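Local coordinates for protein putative endo-1,4-beta-xylanase (Bacteroides thetaiotaomicron VPI-5482, PDB 5MSX) that is a family 43 glycoside hydrolase that probably cleaves O-glycosyl bonds, perhaps arabinofuranosyl links, during the breakdown of plant pectin, at residues 214-219 against 223-228; 29-34 against 393-398; 39-44 against 313-318. All blocks are in the same frame, centred on the assembly; numbering follows the deposited sequence. Where two conformers were deposited one is given.

From the N terminus, the chain passes through 29-34, a loop leading into strand 34-35, and then 39-44, on strand 37-42. Contact 1 follows, a local hairpin within 214-228. Segment 313-318 then returns to 39-44 and closes contact 3, tying the loop between strands 287-293 and 325-330 to strand 37-42. Last, 393-398 in the F5/8 type C region returns to 29-34 and closes contact 2, joining that region to the catalytic one. The loops nest without crossing: contact 1 inside contact 3, and contact 3 inside contact 2. Contacts 2 and 3 touch, with Leu29 CD2 3.5 Å from Ile39 CD1. Contact 1 stands apart, its centre about 27 Å from that of contact 2.

Contact 1 (214-219 against 223-228); sequences LYTIGG and YQYAYV
A beta hairpin pairs strand 210-217 with strand 224-230, and Tyr215 and Ile217 carry its backbone bonds to Ala226 and Gln224. Both are antiparallel hydrogen-bonded pairs. Tyr215 N lies 2.9 Å from Ala226 O, and Ile217 N lies 2.8 Å from Gln224 O. The return bonds run from Ala226 N and Gln224 N. Leu214 with Tyr227 and Thr216 with Tyr225 are the non-hydrogen-bonded pairs.

Tyr215 and Ala226 share one face of the sheet. Tyr215 CG sits between its own backbone N and carbonyl carbon (chi1 62°), which lays the ring across Ala226. Ala226 CB lies over a ring face in a CH-pi contact, 3.6 Å from Tyr215 CZ. A water ties the hydroxyl back to the partner strand: it accepts from Tyr215 OH at 2.7 Å and donates to Tyr227 O.

The other face carries Leu214, Thr216, Tyr225 and Tyr227. Thr216 CG2 stands over the Tyr225 ring, 3.5 Å from CZ, also as a CH-pi contact. Leu214 CG packs on Tyr227 CB at 3.8 Å. Tyr225 OH is held by Gly201 O and Gly261 N. Thr216 OG1 bonds to Glu200 N.

At the turn, Gly219 CA covers a face of the Tyr223 ring, while Thr216 CB meets its edge, 3.6 Å from CE1. Tyr223 OH makes a weak hydrogen bond to Glu200 OE2. Glu200 is the predicted proton donor, so the hairpin end borders the probable active site. The two strands of the hairpin are the middle pair of a four-stranded antiparallel blade, as in the five-bladed beta-propeller of family 43.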
loop_
_atom_site.group_PDB
_atom_site.type_symbol
_atom_site.label_atom_id
_atom_site.label_comp_id
_atom_site.label_asym_id
_atom_site.label_seq_id
_atom_site.Cartn_x
_atom_site.Cartn_y
_atom_site.Cartn_z
ATOM N N LEU C 214 22.179 -15.414 -3.430
ATOM C CA LEU C 214 22.519 -16.837 -3.422
ATOM C C LEU C 214 21.633 -17.522 -4.435
ATOM O O LEU C 214 20.430 -17.245 -4.482
ATOM C CB LEU C 214 22.236 -17.464 -2.028
ATOM C CG LEU C 214 23.163 -17.144 -0.845
ATOM C CD1 LEU C 214 23.276 -15.665 -0.556
ATOM C CD2 LEU C 214 22.644 -17.878 0.384
ATOM N N TYR C 215 22.215 -18.441 -5.199
ATOM C CA TYR C 215 21.522 -19.107 -6.288
ATOM C C TYR C 215 21.963 -20.585 -6.352
ATOM O O TYR C 215 23.114 -20.909 -6.057
ATOM C CB TYR C 215 21.810 -18.344 -7.591
ATOM C CG TYR C 215 23.273 -18.306 -8.007
ATOM C CD1 TYR C 215 24.151 -17.382 -7.462
ATOM C CD2 TYR C 215 23.769 -19.200 -8.950
ATOM C CE1 TYR C 215 25.490 -17.372 -7.817
ATOM C CE2 TYR C 215 25.115 -19.188 -9.326
ATOM C CZ TYR C 215 25.964 -18.285 -8.764
ATOM O OH TYR C 215 27.292 -18.300 -9.132
ATOM N N THR C 216 21.050 -21.478 -6.696
ATOM C CA THR C 216 21.413 -22.898 -6.846
ATOM C C THR C 216 22.076 -23.178 -8.165
ATOM O O THR C 216 21.887 -22.440 -9.148
ATOM C CB THR C 216 20.218 -23.892 -6.710
ATOM O OG1 THR C 216 19.345 -23.847 -7.873
ATOM C CG2 THR C 216 19.472 -23.638 -5.441
ATOM N N ILE C 217 22.912 -24.212 -8.126
ATOM C CA ILE C 217 23.542 -24.845 -9.271
ATOM C C ILE C 217 23.308 -26.377 -9.143
ATOM O O ILE C 217 23.278 -26.897 -8.029
ATOM C CB ILE C 217 25.042 -24.486 -9.241
ATOM C CG1 ILE C 217 25.246 -23.022 -9.652
ATOM C CG2 ILE C 217 25.886 -25.401 -10.094
ATOM C CD1 ILE C 217 24.465 -22.601 -10.881
ATOM N N GLY C 218 23.161 -27.084 -10.270
ATOM C CA GLY C 218 22.935 -28.535 -10.264
ATOM C C GLY C 218 21.533 -28.896 -9.832
ATOM O O GLY C 218 20.620 -28.066 -9.810
ATOM N N GLY C 219 21.375 -30.160 -9.486
ATOM C CA GLY C 219 20.104 -30.721 -9.035
ATOM C C GLY C 219 20.380 -32.103 -8.429
ATOM O O GLY C 219 21.482 -32.634 -8.581
ATOM N N TYR C 223 23.081 -30.780 -6.268
ATOM C CA TYR C 223 22.619 -29.453 -5.822
ATOM C C TYR C 223 23.713 -28.752 -4.989
ATOM O O TYR C 223 24.330 -29.383 -4.114
ATOM C CB TYR C 223 21.379 -29.607 -4.962
ATOM C CG TYR C 223 20.079 -29.015 -5.439
ATOM C CD1 TYR C 223 20.039 -27.778 -6.108
ATOM C CD2 TYR C 223 18.869 -29.622 -5.118
ATOM C CE1 TYR C 223 18.830 -27.202 -6.480
ATOM C CE2 TYR C 223 17.642 -29.030 -5.473
ATOM C CZ TYR C 223 17.645 -27.816 -6.148
ATOM O OH TYR C 223 16.486 -27.197 -6.507
ATOM N N GLN C 224 24.009 -27.502 -5.335
ATOM C CA GLN C 224 24.877 -26.623 -4.561
ATOM C C GLN C 224 24.262 -25.216 -4.518
ATOM O O GLN C 224 23.453 -24.833 -5.399
ATOM C CB GLN C 224 26.253 -26.518 -5.184
ATOM C CG GLN C 224 26.974 -27.840 -5.372
ATOM C CD GLN C 224 28.275 -27.681 -6.155
ATOM O OE1 GLN C 224 28.260 -27.273 -7.284
ATOM N NE2 GLN C 224 29.385 -27.978 -5.536
ATOM N N TYR C 225 24.627 -24.465 -3.489
ATOM C CA TYR C 225 24.385 -23.015 -3.487
ATOM C C TYR C 225 25.714 -22.318 -3.711
ATOM O O TYR C 225 26.745 -22.653 -3.098
ATOM C CB TYR C 225 23.718 -22.529 -2.188
ATOM C CG TYR C 225 22.221 -22.383 -2.224
ATOM C CD1 TYR C 225 21.626 -21.309 -2.868
ATOM C CD2 TYR C 225 21.374 -23.327 -1.614
ATOM C CE1 TYR C 225 20.240 -21.155 -2.907
ATOM C CE2 TYR C 225 19.984 -23.186 -1.651
ATOM C CZ TYR C 225 19.421 -22.075 -2.293
ATOM O OH TYR C 225 18.047 -21.898 -2.353
ATOM N N ALA C 226 25.655 -21.328 -4.600
ATOM C CA ALA C 226 26.727 -20.372 -4.817
ATOM C C ALA C 226 26.180 -18.979 -4.549
ATOM O O ALA C 226 24.967 -18.819 -4.298
ATOM C CB ALA C 226 27.241 -20.494 -6.234
ATOM N N TYR C 227 27.046 -17.965 -4.556
ATOM C CA TYR C 227 26.583 -16.601 -4.302
ATOM C C TYR C 227 27.505 -15.541 -4.891
ATOM O O TYR C 227 28.626 -15.824 -5.281
ATOM C CB TYR C 227 26.348 -16.327 -2.801
ATOM C CG TYR C 227 27.581 -15.934 -2.059
ATOM C CD1 TYR C 227 28.598 -16.856 -1.830
ATOM C CD2 TYR C 227 27.765 -14.633 -1.586
ATOM C CE1 TYR C 227 29.743 -16.519 -1.135
ATOM C CE2 TYR C 227 28.925 -14.283 -0.901
ATOM C CZ TYR C 227 29.904 -15.240 -0.670
ATOM O OH TYR C 227 31.060 -14.918 0.026
ATOM N N VAL C 228 26.928 -14.346 -5.005
ATOM C CA VAL C 228 27.588 -13.099 -5.331
ATOM C C VAL C 228 27.103 -11.995 -4.374
ATOM O O VAL C 228 26.086 -12.153 -3.663
ATOM C CB VAL C 228 27.331 -12.671 -6.807
ATOM C CG1 VAL C 228 27.947 -13.677 -7.754
ATOM C CG2 VAL C 228 25.843 -12.499 -7.136
HETATM O O HOH W 1 29.225 -17.263 -7.490
#

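Contact 2 (29-34 against 393-398); sequences LIPDMI and EIYFVR. With EDO (1,2-ethanediol), chain B.
Pro31 is the centre of an inverse gamma turn that faces the end of strand 386-396, with Pro31 CA 6.7 Å from Tyr395 CA and no direct hydrogen bond between the segments. Pro31 CG presses obliquely on the Tyr395 ring, 3.3 Å from CD2, a tight contact. Tyr395 CG lies anti to its carbonyl carbon (chi1 -67°), which turns the ring toward the proline. Its hydroxyl bonds to Trp76 O. Replacing Tyr395 with alanine would probably open a gap beside Pro31 and leave Trp76 O without this donor.

Here the family 43 catalytic region meets the F5/8 type C region, next to the calcium site that includes Trp454 and Glu455. Tyr395 packs on Glu455, and Trp68 of strand 67-70 packs on Pro31.

Two waters bridge the segments. One donates to both Pro31 O and Phe396 O, at 2.8 Å each. The other donates to Asp32 OD1 at 2.5 Å and accepts from Arg398 N. Asp32 OD1 also takes the N-H of Met33, which comes from above the carboxylate plane. Along the edge of the strand, Phe396 N donates to O1 of a bound 1,2-ethanediol at 2.8 Å.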
loop_
_atom_site.group_PDB
_atom_site.type_symbol
_atom_site.label_atom_id
_atom_site.label_comp_id
_atom_site.label_asym_id
_atom_site.label_seq_id
_atom_site.Cartn_x
_atom_site.Cartn_y
_atom_site.Cartn_z
ATOM N N LEU C 29 14.249 -30.683 10.311
ATOM C CA LEU C 29 13.570 -29.612 11.015
ATOM C C LEU C 29 12.101 -29.977 11.321
ATOM O O LEU C 29 11.654 -29.861 12.451
ATOM C CB LEU C 29 13.637 -28.311 10.221
ATOM C CG LEU C 29 12.896 -27.116 10.830
ATOM C CD1 LEU C 29 13.492 -26.773 12.173
ATOM C CD2 LEU C 29 12.890 -25.957 9.867
ATOM N N ILE C 30 11.409 -30.468 10.305
ATOM C CA ILE C 30 9.962 -30.717 10.333
ATOM C C ILE C 30 9.741 -32.216 10.215
ATOM O O ILE C 30 10.511 -32.887 9.515
ATOM C CB ILE C 30 9.290 -30.015 9.138
ATOM C CG1 ILE C 30 9.437 -28.495 9.261
ATOM C CG2 ILE C 30 7.818 -30.387 8.978
ATOM C CD1 ILE C 30 8.819 -27.887 10.491
ATOM N N PRO C 31 8.697 -32.753 10.895
ATOM C CA PRO C 31 8.338 -34.199 10.773
ATOM C C PRO C 31 7.426 -34.449 9.581
ATOM O O PRO C 31 6.265 -34.806 9.716
ATOM C CB PRO C 31 7.653 -34.512 12.107
ATOM C CG PRO C 31 7.113 -33.206 12.567
ATOM C CD PRO C 31 8.028 -32.124 12.049
ATOM N N ASP C 32 7.973 -34.199 8.413
ATOM C CA ASP C 32 7.319 -34.459 7.176
ATOM C C ASP C 32 8.422 -34.352 6.123
ATOM O O ASP C 32 9.565 -33.999 6.432
ATOM C CB ASP C 32 6.185 -33.433 6.937
ATOM C CG ASP C 32 5.141 -33.902 5.910
ATOM O OD1 ASP C 32 5.291 -35.011 5.347
ATOM O OD2 ASP C 32 4.197 -33.125 5.617
ATOM N N MET C 33 8.080 -34.688 4.900
ATOM C CA MET C 33 8.924 -34.445 3.767
ATOM C C MET C 33 8.563 -33.081 3.189
ATOM O O MET C 33 7.458 -32.893 2.671
ATOM C CB MET C 33 8.760 -35.589 2.757
ATOM C CG MET C 33 9.349 -36.878 3.327
ATOM S SD MET C 33 9.254 -38.272 2.220
ATOM C CE MET C 33 10.299 -39.470 3.052
ATOM N N ILE C 34 9.480 -32.123 3.379
ATOM C CA ILE C 34 9.332 -30.781 2.881
ATOM C C ILE C 34 10.618 -30.331 2.188
ATOM O O ILE C 34 11.722 -30.808 2.522
ATOM C CB ILE C 34 8.917 -29.782 3.981
ATOM C CG1 ILE C 34 9.986 -29.640 5.077
ATOM C CG2 ILE C 34 7.567 -30.184 4.577
ATOM C CD1 ILE C 34 9.921 -28.300 5.787
ATOM N N GLU C 393 1.117 -36.927 21.834
ATOM C CA GLU C 393 1.231 -36.113 20.624
ATOM C C GLU C 393 1.858 -36.978 19.534
ATOM O O GLU C 393 2.989 -37.460 19.686
ATOM C CB GLU C 393 2.059 -34.858 20.917
ATOM C CG GLU C 393 1.528 -34.092 22.122
ATOM C CD GLU C 393 1.989 -32.642 22.207
ATOM O OE1 GLU C 393 3.067 -32.298 21.664
ATOM O OE2 GLU C 393 1.267 -31.856 22.855
ATOM N N ILE C 394 1.105 -37.171 18.462
ATOM C CA ILE C 394 1.482 -38.057 17.383
ATOM C C ILE C 394 1.725 -37.299 16.091
ATOM O O ILE C 394 0.823 -36.656 15.541
ATOM C CB ILE C 394 0.398 -39.113 17.081
ATOM C CG1 ILE C 394 0.047 -39.904 18.344
ATOM C CG2 ILE C 394 0.882 -40.062 15.985
ATOM C CD1 ILE C 394 -1.225 -40.719 18.194
ATOM N N TYR C 395 2.933 -37.464 15.568
ATOM C CA TYR C 395 3.292 -36.914 14.274
ATOM C C TYR C 395 3.289 -38.041 13.267
ATOM O O TYR C 395 4.271 -38.773 13.170
ATOM C CB TYR C 395 4.677 -36.295 14.374
ATOM C CG TYR C 395 4.759 -35.076 15.252
ATOM C CD1 TYR C 395 5.016 -35.175 16.614
ATOM C CD2 TYR C 395 4.609 -33.804 14.702
ATOM C CE1 TYR C 395 5.093 -34.031 17.414
ATOM C CE2 TYR C 395 4.703 -32.662 15.483
ATOM C CZ TYR C 395 4.943 -32.781 16.823
ATOM O OH TYR C 395 5.020 -31.634 17.551
ATOM N N PHE C 396 2.195 -38.204 12.540
ATOM C CA PHE C 396 2.102 -39.252 11.523
ATOM C C PHE C 396 2.865 -38.896 10.259
ATOM O O PHE C 396 3.120 -37.713 9.950
ATOM C CB PHE C 396 0.644 -39.586 11.125
ATOM C CG PHE C 396 -0.202 -40.162 12.250
ATOM C CD1 PHE C 396 -0.138 -41.531 12.571
ATOM C CD2 PHE C 396 -1.092 -39.349 12.984
ATOM C CE1 PHE C 396 -0.922 -42.066 13.605
ATOM C CE2 PHE C 396 -1.885 -39.886 14.007
ATOM C CZ PHE C 396 -1.788 -41.239 14.319
ATOM N N VAL C 397 3.162 -39.937 9.496
ATOM C CA VAL C 397 3.745 -39.814 8.163
ATOM C C VAL C 397 2.661 -39.394 7.147
ATOM O O VAL C 397 1.518 -39.867 7.215
ATOM C CB VAL C 397 4.402 -41.160 7.739
ATOM C CG1 VAL C 397 4.822 -41.119 6.282
ATOM C CG2 VAL C 397 5.581 -41.470 8.635
ATOM N N ARG C 398 3.038 -38.546 6.190
ATOM C CA ARG C 398 2.097 -37.890 5.265
ATOM C C ARG C 398 0.898 -37.221 5.995
ATOM O O ARG C 398 -0.270 -37.440 5.637
ATOM C CB ARG C 398 1.620 -38.820 4.144
ATOM C CG ARG C 398 1.006 -38.044 2.977
ATOM C CD ARG C 398 0.438 -38.970 1.926
ATOM N NE ARG C 398 1.497 -39.602 1.140
ATOM C CZ ARG C 398 1.308 -40.536 0.207
ATOM N NH1 ARG C 398 0.093 -40.983 -0.076
ATOM N NH2 ARG C 398 2.346 -41.025 -0.453
HETATM C C1 EDO B . -0.213 -36.152 11.188
HETATM O O1 EDO B . 0.267 -36.159 12.532
HETATM C C2 EDO B . -1.705 -36.436 10.965
HETATM O O2 EDO B . -2.235 -36.379 9.631
HETATM O O HOH W 2 3.874 -35.233 11.045
HETATM O O HOH W 3 5.609 -37.360 5.971
#

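Contact 3 (39-44 against 313-318); sequences IQEING and ALKKVK. With EDO (1,2-ethanediol), chain G; EDO (1,2-ethanediol), chain V; EDO (1,2-ethanediol), chain D.
Glu41 and Lys315 meet in a salt bridge, with Glu41 OE2 2.6 Å from Lys315 NZ. The side chains come from opposite directions. The place of OE2 is less sure, because it sits too close to the lysine chain in the model, so the exact length is doubtful. Lys315 CE also lies 3.5 Å from Gly44 O, so the end of the lysine passes beside the backbone just after strand 37-42.

The side-chain shapes explain the meeting. Glu41 is fully extended, its CG anti to the backbone N (chi1 -179°), and reaches out from the strand. Lys315 is extended as far as CE and then bends (chi4 -62°), which brings NZ to the carboxylate.

A second shell holds both partners. Glu41 OE1 takes a hydrogen bond from Glu267 N, and its side chain packs on Pro266. Both carboxylate oxygens therefore have partners. Lys315 lies against Phe46 of strand 45-52. Next to it, Leu314 packs on Phe264 and Tyr273, and bonds through its backbone to Asp72. Glu41 N donates to O2 of the 1,2-ethanediol of chain V at 3.1 Å. Further out, Asn43 packs on Asp270 of the second subunit, and Val317 on Glu297 of that subunit.

If OE2 is placed about right, the bridge ties loop 313-318 to the end of strand 37-42. It lies at the surface, away from the annotated sites, so solvent is likely to weaken the attraction between the charges.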
loop_
_atom_site.group_PDB
_atom_site.type_symbol
_atom_site.label_atom_id
_atom_site.label_comp_id
_atom_site.label_asym_id
_atom_site.label_seq_id
_atom_site.Cartn_x
_atom_site.Cartn_y
_atom_site.Cartn_z
ATOM N N ILE C 39 11.524 -19.896 5.804
ATOM C CA ILE C 39 11.367 -19.885 7.234
ATOM C C ILE C 39 11.605 -18.463 7.742
ATOM O O ILE C 39 12.500 -17.756 7.264
ATOM C CB ILE C 39 12.321 -20.882 7.885
ATOM C CG1 ILE C 39 11.970 -22.330 7.442
ATOM C CG2 ILE C 39 12.293 -20.741 9.406
ATOM C CD1 ILE C 39 13.136 -23.299 7.600
ATOM N N GLN C 40 10.782 -18.034 8.693
ATOM C CA GLN C 40 10.824 -16.649 9.169
ATOM C C GLN C 40 10.188 -16.530 10.541
ATOM O O GLN C 40 9.339 -17.333 10.898
ATOM C CB GLN C 40 10.118 -15.712 8.144
ATOM C CG GLN C 40 8.651 -16.027 7.961
ATOM C CD GLN C 40 7.971 -15.275 6.841
ATOM O OE1 GLN C 40 7.353 -15.893 5.976
ATOM N NE2 GLN C 40 8.049 -13.934 6.857
ATOM N N GLU C 41 10.618 -15.547 11.314
ATOM C CA GLU C 41 9.934 -15.191 12.528
ATOM C C GLU C 41 8.962 -14.065 12.231
ATOM O O GLU C 41 9.356 -13.076 11.621
ATOM C CB GLU C 41 10.915 -14.742 13.587
ATOM C CG GLU C 41 10.284 -14.377 14.918
ATOM C CD GLU C 41 11.315 -14.049 15.997
ATOM O OE1 GLU C 41 12.519 -13.962 15.682
ATOM O OE2 GLU C 41 10.919 -13.894 17.178
ATOM N N ILE C 42 7.703 -14.230 12.645
ATOM C CA ILE C 42 6.687 -13.206 12.501
ATOM C C ILE C 42 5.984 -13.047 13.841
ATOM O O ILE C 42 5.372 -13.993 14.327
ATOM C CB ILE C 42 5.612 -13.564 11.460
ATOM C CG1 ILE C 42 6.231 -13.925 10.115
ATOM C CG2 ILE C 42 4.624 -12.394 11.271
ATOM C CD1 ILE C 42 5.202 -14.414 9.105
ATOM N N ASN C 43 6.079 -11.859 14.432
ATOM C CA ASN C 43 5.436 -11.556 15.712
ATOM C C ASN C 43 5.770 -12.565 16.816
ATOM O O ASN C 43 4.889 -13.104 17.471
ATOM C CB ASN C 43 3.914 -11.471 15.529
ATOM C CG ASN C 43 3.508 -10.437 14.503
ATOM O OD1 ASN C 43 4.188 -9.411 14.293
ATOM N ND2 ASN C 43 2.388 -10.673 13.881
ATOM N N GLY C 44 7.041 -12.846 16.993
ATOM C CA GLY C 44 7.481 -13.774 18.017
ATOM C C GLY C 44 7.252 -15.272 17.795
ATOM O O GLY C 44 7.517 -16.045 18.695
ATOM N N ALA C 313 16.838 -25.147 20.157
ATOM C CA ALA C 313 15.853 -24.105 20.394
ATOM C C ALA C 313 16.458 -22.717 20.162
ATOM O O ALA C 313 17.543 -22.424 20.644
ATOM C CB ALA C 313 15.288 -24.210 21.826
ATOM N N LEU C 314 15.741 -21.868 19.430
ATOM C CA LEU C 314 16.152 -20.502 19.167
ATOM C C LEU C 314 15.388 -19.503 20.028
ATOM O O LEU C 314 15.608 -18.301 19.911
ATOM C CB LEU C 314 15.968 -20.179 17.682
ATOM C CG LEU C 314 16.764 -21.072 16.705
ATOM C CD1 LEU C 314 16.670 -20.513 15.293
ATOM C CD2 LEU C 314 18.218 -21.189 17.155
ATOM N N LYS C 315 14.504 -19.998 20.890
ATOM C CA LYS C 315 13.826 -19.185 21.889
ATOM C C LYS C 315 13.552 -20.042 23.126
ATOM O O LYS C 315 13.162 -21.207 22.990
ATOM C CB LYS C 315 12.488 -18.705 21.357
ATOM C CG LYS C 315 12.535 -17.527 20.421
ATOM C CD LYS C 315 11.123 -17.260 19.920
ATOM C CE LYS C 315 11.059 -16.149 18.896
ATOM N NZ LYS C 315 11.514 -14.867 19.479
ATOM N N LYS C 316 13.735 -19.455 24.310
ATOM C CA LYS C 316 13.375 -20.087 25.577
ATOM C C LYS C 316 11.878 -19.948 25.762
ATOM O O LYS C 316 11.405 -18.834 25.927
ATOM C CB LYS C 316 14.091 -19.398 26.735
ATOM N N VAL C 317 11.128 -21.052 25.686
ATOM C CA VAL C 317 9.698 -21.078 26.078
ATOM C C VAL C 317 9.435 -22.231 27.039
ATOM O O VAL C 317 10.180 -23.206 27.081
ATOM C CB VAL C 317 8.703 -21.171 24.890
ATOM C CG1 VAL C 317 8.959 -20.066 23.883
ATOM C CG2 VAL C 317 8.741 -22.534 24.221
ATOM N N LYS C 318 8.365 -22.104 27.813
ATOM C CA LYS C 318 8.019 -23.117 28.802
ATOM C C LYS C 318 7.380 -24.268 28.054
ATOM O O LYS C 318 6.562 -24.070 27.153
ATOM C CB LYS C 318 7.060 -22.565 29.875
HETATM C C1 EDO G . 4.766 -7.365 10.751
HETATM O O1 EDO G . 4.678 -8.782 10.815
HETATM C C2 EDO G . 4.701 -6.902 12.188
HETATM O O2 EDO G . 3.541 -7.463 12.833
HETATM C C1 EDO V . 13.704 -13.233 8.010
HETATM O O1 EDO V . 15.056 -13.301 8.502
HETATM C C2 EDO V . 12.713 -13.096 9.145
HETATM O O2 EDO V . 13.079 -13.912 10.265
HETATM C C1 EDO D . 18.585 -16.995 19.530
HETATM O O1 EDO D . 17.685 -16.634 18.460
HETATM C C2 EDO D . 19.772 -17.763 18.953
HETATM O O2 EDO D . 20.004 -17.340 17.591
#